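Local structure of EreC (Klebsiella pneumoniae, 6XCQ) at residues Y85-H90 with K300-A305. The protein probably inactivates macrolide antibiotics such as erythromycin by hydrolysing the ester of the lactone ring, giving resistance to them. The protein carries 1 engineered substitution. Sequence-based numbering, arbitrary orientation.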
loop_
_atom_site.group_PDB
_atom_site.type_symbol
_atom_site.label_atom_id
_atom_site.label_comp_id
_atom_site.label_asym_id
_atom_site.label_seq_id
_atom_site.Cartn_x
_atom_site.Cartn_y
_atom_site.Cartn_z
ATOM N N TYR A 85 17.028 -9.309 1.050
ATOM C CA TYR A 85 16.927 -10.759 0.916
ATOM C C TYR A 85 16.162 -11.160 -0.344
ATOM O O TYR A 85 16.581 -12.060 -1.083
ATOM C CB TYR A 85 16.258 -11.340 2.159
ATOM C CG TYR A 85 15.796 -12.762 1.995
ATOM C CD1 TYR A 85 16.708 -13.810 1.972
ATOM C CD2 TYR A 85 14.449 -13.060 1.884
ATOM C CE1 TYR A 85 16.284 -15.120 1.842
ATOM C CE2 TYR A 85 14.015 -14.357 1.747
ATOM C CZ TYR A 85 14.935 -15.385 1.730
ATOM O OH TYR A 85 14.488 -16.678 1.598
ATOM N N LEU A 86 15.021 -10.519 -0.598
ATOM C CA LEU A 86 14.204 -10.908 -1.744
ATOM C C LEU A 86 14.881 -10.523 -3.052
ATOM O O LEU A 86 14.832 -11.276 -4.035
ATOM C CB LEU A 86 12.822 -10.267 -1.645
ATOM C CG LEU A 86 11.947 -10.786 -0.505
ATOM C CD1 LEU A 86 10.708 -9.896 -0.299
ATOM C CD2 LEU A 86 11.576 -12.222 -0.786
ATOM N N VAL A 87 15.533 -9.364 -3.079
ATOM C CA VAL A 87 16.207 -8.923 -4.294
ATOM C C VAL A 87 17.452 -9.761 -4.542
ATOM O O VAL A 87 17.627 -10.342 -5.621
ATOM C CB VAL A 87 16.543 -7.425 -4.213
ATOM C CG1 VAL A 87 17.554 -7.052 -5.305
ATOM C CG2 VAL A 87 15.281 -6.608 -4.359
ATOM N N GLU A 88 18.322 -9.866 -3.540
ATOM C CA GLU A 88 19.629 -10.463 -3.783
ATOM C C GLU A 88 19.611 -11.979 -3.782
ATOM O O GLU A 88 20.508 -12.592 -4.373
ATOM C CB GLU A 88 20.638 -9.963 -2.761
ATOM C CG GLU A 88 20.844 -8.489 -2.843
ATOM C CD GLU A 88 21.795 -8.018 -1.785
ATOM O OE1 GLU A 88 22.501 -8.881 -1.232
ATOM O OE2 GLU A 88 21.819 -6.807 -1.492
ATOM N N ARG A 89 18.617 -12.608 -3.160
ATOM C CA ARG A 89 18.618 -14.060 -3.094
ATOM C C ARG A 89 17.487 -14.712 -3.861
ATOM O O ARG A 89 17.585 -15.905 -4.162
ATOM C CB ARG A 89 18.577 -14.533 -1.634
ATOM C CG ARG A 89 19.855 -14.211 -0.890
ATOM C CD ARG A 89 21.046 -15.001 -1.454
ATOM N NE ARG A 89 22.237 -14.853 -0.617
ATOM C CZ ARG A 89 22.476 -15.566 0.478
ATOM N NH1 ARG A 89 21.617 -16.502 0.870
ATOM N NH2 ARG A 89 23.583 -15.351 1.178
ATOM N N HIS A 90 16.436 -13.967 -4.207
ATOM C CA HIS A 90 15.333 -14.519 -4.977
ATOM C C HIS A 90 14.981 -13.666 -6.191
ATOM O O HIS A 90 13.950 -13.917 -6.831
ATOM C CB HIS A 90 14.109 -14.720 -4.073
ATOM C CG HIS A 90 14.304 -15.781 -3.034
ATOM N ND1 HIS A 90 14.143 -17.121 -3.305
ATOM C CD2 HIS A 90 14.652 -15.703 -1.725
ATOM C CE1 HIS A 90 14.387 -17.824 -2.213
ATOM N NE2 HIS A 90 14.692 -16.987 -1.238
ATOM N N LYS A 300 8.631 -9.895 -10.425
ATOM C CA LYS A 300 8.472 -10.434 -9.079
ATOM C C LYS A 300 8.443 -9.235 -8.140
ATOM O O LYS A 300 9.451 -8.541 -7.980
ATOM C CB LYS A 300 9.597 -11.412 -8.747
ATOM C CG LYS A 300 9.592 -12.645 -9.665
ATOM C CD LYS A 300 10.837 -13.509 -9.473
ATOM C CE LYS A 300 10.853 -14.138 -8.114
ATOM N NZ LYS A 300 11.876 -15.211 -7.992
ATOM N N ILE A 301 7.284 -8.956 -7.560
ATOM C CA ILE A 301 7.028 -7.676 -6.916
ATOM C C ILE A 301 6.960 -7.853 -5.397
ATOM O O ILE A 301 6.414 -8.839 -4.890
ATOM C CB ILE A 301 5.742 -7.022 -7.476
ATOM C CG1 ILE A 301 5.580 -5.605 -6.907
ATOM C CG2 ILE A 301 4.522 -7.896 -7.247
ATOM C CD1 ILE A 301 4.637 -4.737 -7.720
ATOM N N ILE A 302 7.549 -6.900 -4.681
ATOM C CA ILE A 302 7.478 -6.814 -3.225
ATOM C C ILE A 302 6.449 -5.739 -2.904
ATOM O O ILE A 302 6.610 -4.587 -3.323
ATOM C CB ILE A 302 8.847 -6.450 -2.626
ATOM C CG1 ILE A 302 9.951 -7.381 -3.150
ATOM C CG2 ILE A 302 8.801 -6.425 -1.107
ATOM C CD1 ILE A 302 11.380 -6.854 -2.803
ATOM N N LEU A 303 5.379 -6.089 -2.187
ATOM C CA LEU A 303 4.327 -5.118 -1.876
ATOM C C LEU A 303 4.568 -4.564 -0.476
ATOM O O LEU A 303 4.626 -5.330 0.489
ATOM C CB LEU A 303 2.934 -5.747 -1.951
ATOM C CG LEU A 303 2.546 -6.428 -3.261
ATOM C CD1 LEU A 303 1.099 -6.957 -3.152
ATOM C CD2 LEU A 303 2.711 -5.433 -4.408
ATOM N N LEU A 304 4.698 -3.241 -0.365
ATOM C CA LEU A 304 4.920 -2.580 0.924
ATOM C C LEU A 304 3.582 -1.981 1.334
ATOM O O LEU A 304 3.210 -0.885 0.907
ATOM C CB LEU A 304 6.017 -1.514 0.809
ATOM C CG LEU A 304 7.427 -1.946 0.381
ATOM C CD1 LEU A 304 8.432 -0.782 0.546
ATOM C CD2 LEU A 304 7.888 -3.171 1.179
ATOM N N ALA A 305 2.815 -2.729 2.120
ATOM C CA ALA A 305 1.513 -2.243 2.546
ATOM C C ALA A 305 1.294 -2.643 4.001
ATOM O O ALA A 305 2.093 -3.369 4.590
ATOM C CB ALA A 305 0.401 -2.774 1.634
#
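Ile302 of strand 301-304 and Lys300, just before that strand, meet Leu86, Val87 and His90 in the last turn of helix 73-90, which packs on one face of a mixed beta-sheet. Strand 301-304 runs parallel between strands 62-65 and 94-97. Helix 73-90 lies on the chain between these two, so strand 62-65, the helix and strand 94-97 form a beta-alpha-beta crossover. Strand 301-304 fills the gap that it spans.

Lys300 can be followed outward from CB. Its CB bond points toward the helix, and CG carries the chain on. CD comes within 4.1 Å of His90 O. The chain bends at chi3 (67°), which brings CE to 3.4 Å from His90 O. NZ then donates a hydrogen bond of 2.7 Å to His90 O, nearly in line with the C=O bond. The lysine thus binds a carbonyl at the C-terminal end of the helix, where its positive charge probably suits the helix dipole.

The apolar part lies deeper. Leu86 CD1 packs 3.9 Å from Ile302 CG1, and Ile302 CD1 reaches back to Leu86 CB. Val87 CG2 touches Ile302 CD1 from the next position on the helix. Val63 and Val57 also touch Leu86.

Within the helix end, the His90 ring is tied back to Tyr85. His90 NE2 donates to Tyr85 OH at 2.9 Å, with the hydroxyl oxygen tilted 19° from the imidazole plane.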